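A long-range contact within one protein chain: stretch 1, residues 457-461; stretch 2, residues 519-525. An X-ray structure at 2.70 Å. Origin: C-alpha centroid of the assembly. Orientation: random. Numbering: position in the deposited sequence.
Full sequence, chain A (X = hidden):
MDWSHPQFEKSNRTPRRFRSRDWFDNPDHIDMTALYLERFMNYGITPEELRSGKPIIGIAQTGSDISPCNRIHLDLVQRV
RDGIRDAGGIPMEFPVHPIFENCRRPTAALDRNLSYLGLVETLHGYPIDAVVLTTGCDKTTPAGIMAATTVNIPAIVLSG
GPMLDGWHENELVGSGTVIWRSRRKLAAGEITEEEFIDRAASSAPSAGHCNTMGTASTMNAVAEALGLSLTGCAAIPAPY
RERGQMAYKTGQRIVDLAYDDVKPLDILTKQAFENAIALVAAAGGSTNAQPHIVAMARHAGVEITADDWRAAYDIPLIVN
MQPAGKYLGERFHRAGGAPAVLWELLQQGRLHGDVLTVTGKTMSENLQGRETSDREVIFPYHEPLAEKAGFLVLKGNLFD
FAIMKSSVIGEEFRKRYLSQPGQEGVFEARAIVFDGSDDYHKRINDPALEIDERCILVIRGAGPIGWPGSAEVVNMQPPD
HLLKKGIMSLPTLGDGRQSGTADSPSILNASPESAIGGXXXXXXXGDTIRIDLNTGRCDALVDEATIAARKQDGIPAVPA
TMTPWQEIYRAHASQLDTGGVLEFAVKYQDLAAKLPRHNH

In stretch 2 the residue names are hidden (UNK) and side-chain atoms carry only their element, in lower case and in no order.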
# COMPACT_ATOMS: atom_id res chain seq x y z
N LEU A 457 26.67 43.08 -0.85
CA LEU A 457 25.67 42.80 0.17
C LEU A 457 26.16 41.71 1.11
O LEU A 457 26.61 40.64 0.68
CB LEU A 457 24.35 42.41 -0.49
CG LEU A 457 23.91 43.41 -1.57
CD1 LEU A 457 22.79 42.84 -2.43
CD2 LEU A 457 23.51 44.76 -0.97
N VAL A 458 26.09 41.99 2.40
CA VAL A 458 26.68 41.15 3.43
C VAL A 458 25.59 40.81 4.42
O VAL A 458 24.80 41.68 4.82
CB VAL A 458 27.87 41.84 4.13
CG1 VAL A 458 28.38 41.01 5.30
CG2 VAL A 458 29.00 42.09 3.15
N ILE A 459 25.54 39.54 4.83
CA ILE A 459 24.56 39.06 5.80
C ILE A 459 25.32 38.28 6.86
O ILE A 459 26.25 37.53 6.54
CB ILE A 459 23.46 38.21 5.12
CG1 ILE A 459 22.42 37.76 6.15
CG2 ILE A 459 24.07 37.03 4.38
CD1 ILE A 459 21.05 37.52 5.55
N ARG A 460 24.93 38.46 8.12
CA ARG A 460 25.61 37.81 9.23
C ARG A 460 24.58 37.32 10.25
O ARG A 460 23.44 37.78 10.28
CB ARG A 460 26.61 38.75 9.93
CG ARG A 460 25.98 40.02 10.50
CD ARG A 460 26.66 40.51 11.78
NE ARG A 460 26.28 41.89 12.06
CZ ARG A 460 27.07 42.95 11.85
NH1 ARG A 460 28.29 42.78 11.38
NH2 ARG A 460 26.62 44.17 12.13
N GLY A 461 25.02 36.38 11.08
CA GLY A 461 24.15 35.72 12.03
C GLY A 461 23.42 34.52 11.48
O GLY A 461 22.50 34.01 12.15
N UNK A 519 35.32 37.43 11.98
CA UNK A 519 35.56 38.78 11.49
C UNK A 519 34.31 39.54 11.09
O UNK A 519 34.27 40.77 11.17
N UNK A 520 33.27 38.83 10.66
CA UNK A 520 32.05 39.52 10.28
C UNK A 520 31.33 40.16 11.46
O UNK A 520 30.39 40.93 11.25
c UNK A 520 30.54 37.27 7.46
c UNK A 520 31.53 39.55 7.25
c UNK A 520 31.11 38.56 9.54
c UNK A 520 31.48 38.27 8.08
N UNK A 521 31.76 39.88 12.70
CA UNK A 521 31.08 40.48 13.85
C UNK A 521 31.37 41.97 13.96
O UNK A 521 30.53 42.71 14.49
c UNK A 521 31.48 39.78 15.15
o UNK A 521 32.82 39.33 15.13
N UNK A 522 32.51 42.44 13.45
CA UNK A 522 32.87 43.84 13.59
C UNK A 522 32.72 44.65 12.32
O UNK A 522 32.86 45.88 12.37
c UNK A 522 35.88 44.49 11.23
c UNK A 522 37.65 43.48 9.91
c UNK A 522 37.03 42.50 11.97
c UNK A 522 36.68 44.48 10.10
c UNK A 522 37.84 42.48 10.83
n UNK A 522 37.01 41.65 13.05
c UNK A 522 36.05 43.50 12.19
c UNK A 522 36.04 42.07 13.93
c UNK A 522 34.31 44.00 14.12
c UNK A 522 35.41 43.19 13.44
N UNK A 523 32.42 44.02 11.18
CA UNK A 523 32.24 44.77 9.95
C UNK A 523 31.01 45.67 10.04
O UNK A 523 30.04 45.36 10.74
c UNK A 523 30.96 43.25 6.68
c UNK A 523 32.96 44.69 6.55
c UNK A 523 31.74 44.33 7.38
c UNK A 523 32.12 43.81 8.76
N UNK A 524 31.08 46.82 9.38
CA UNK A 524 30.00 47.78 9.44
C UNK A 524 29.75 48.33 8.04
O UNK A 524 30.67 48.43 7.23
c UNK A 524 30.21 46.44 14.48
c UNK A 524 30.81 48.49 11.77
n UNK A 524 29.87 45.43 13.69
n UNK A 524 30.13 47.70 14.03
c UNK A 524 29.68 48.06 12.69
n UNK A 524 30.64 46.20 15.72
c UNK A 524 30.30 48.93 10.41
N UNK A 525 28.49 48.67 7.78
CA UNK A 525 28.11 49.23 6.48
C UNK A 525 29.00 50.44 6.15
O UNK A 525 29.42 51.18 7.04
o UNK A 525 25.85 48.46 6.84
c UNK A 525 26.63 49.62 6.51
c UNK A 525 26.17 50.15 5.17

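Position 519 has backbone atoms alone and no side-chain atoms. It makes no contact with stretch 1. The absence of a CB makes it glycine, G519.

Position 520 carries four carbons, forked at the second. Its CA-to-CB bond points toward stretch 1, and one of the terminal carbons lies against the side chain of V458. Its carbonyl O accepts a hydrogen bond from R460. Four carbons forked at the second give leucine, L520. The apolar contact runs from L520 CD2 to V458 CG1 at 4.0 Å.

Position 521 has one carbon followed by one oxygen. The CA-to-CB bond points away from stretch 1, and the nearest approach of the side chain is from CB of position 521 to R460 NH1, 5.8 Å. One carbon and a single oxygen identify serine, S521. Its backbone faces the contact instead: S521 O lies 3.8 Å from R460 NH1.

Position 522 has one carbon leading into fused five- and six-membered rings, which hold eight carbons and one nitrogen. That is an indole. The CA-to-CB bond points away, and the side chain touches nothing on stretch 1. The residue is tryptophan, W522. A weak backbone hydrogen bond joins W522 N to G519 O at 3.3 Å.

Position 523 again has four carbons forked at the second. Its CA-to-CB bond points toward stretch 1, and a terminal carbon packs on V458. The residue is leucine, L523, with L523 CD2 3.7 Å from V458 CG1.

Position 524 has three carbons, a nitrogen, then a carbon bearing two more nitrogens. The CA-to-CB bond points away, but the end of the side chain comes nearer to R460. The terminal group is a guanidinium, so this is arginine, R524. R524 NH1 donates to S521 O at 2.9 Å and to L523 O at 3.0 Å.

Position 525 has one carbon carrying one oxygen and one carbon. It does not reach stretch 1. The branched side chain with a hydroxyl is threonine, T525.

The contact combines a small apolar patch with a polar anchor. V458 CG1 meets both leucines. Beyond it, R460 NH1 donates to L520 O at 2.8 Å and to L523 O at 3.2 Å. Both acceptors lie at the edge of the guanidinium, near its plane, where its N-H groups point. R460 NH2 and R524 NH1 are like charges 3.8 Å apart. L523 O accepts from both arginines, so the negative end of its carbonyl dipole lies close to both groups. R460 NE and NH2 are hydrogen-bonded elsewhere in the structure.

Stretch 2, residues 519-525: GLSWLRT
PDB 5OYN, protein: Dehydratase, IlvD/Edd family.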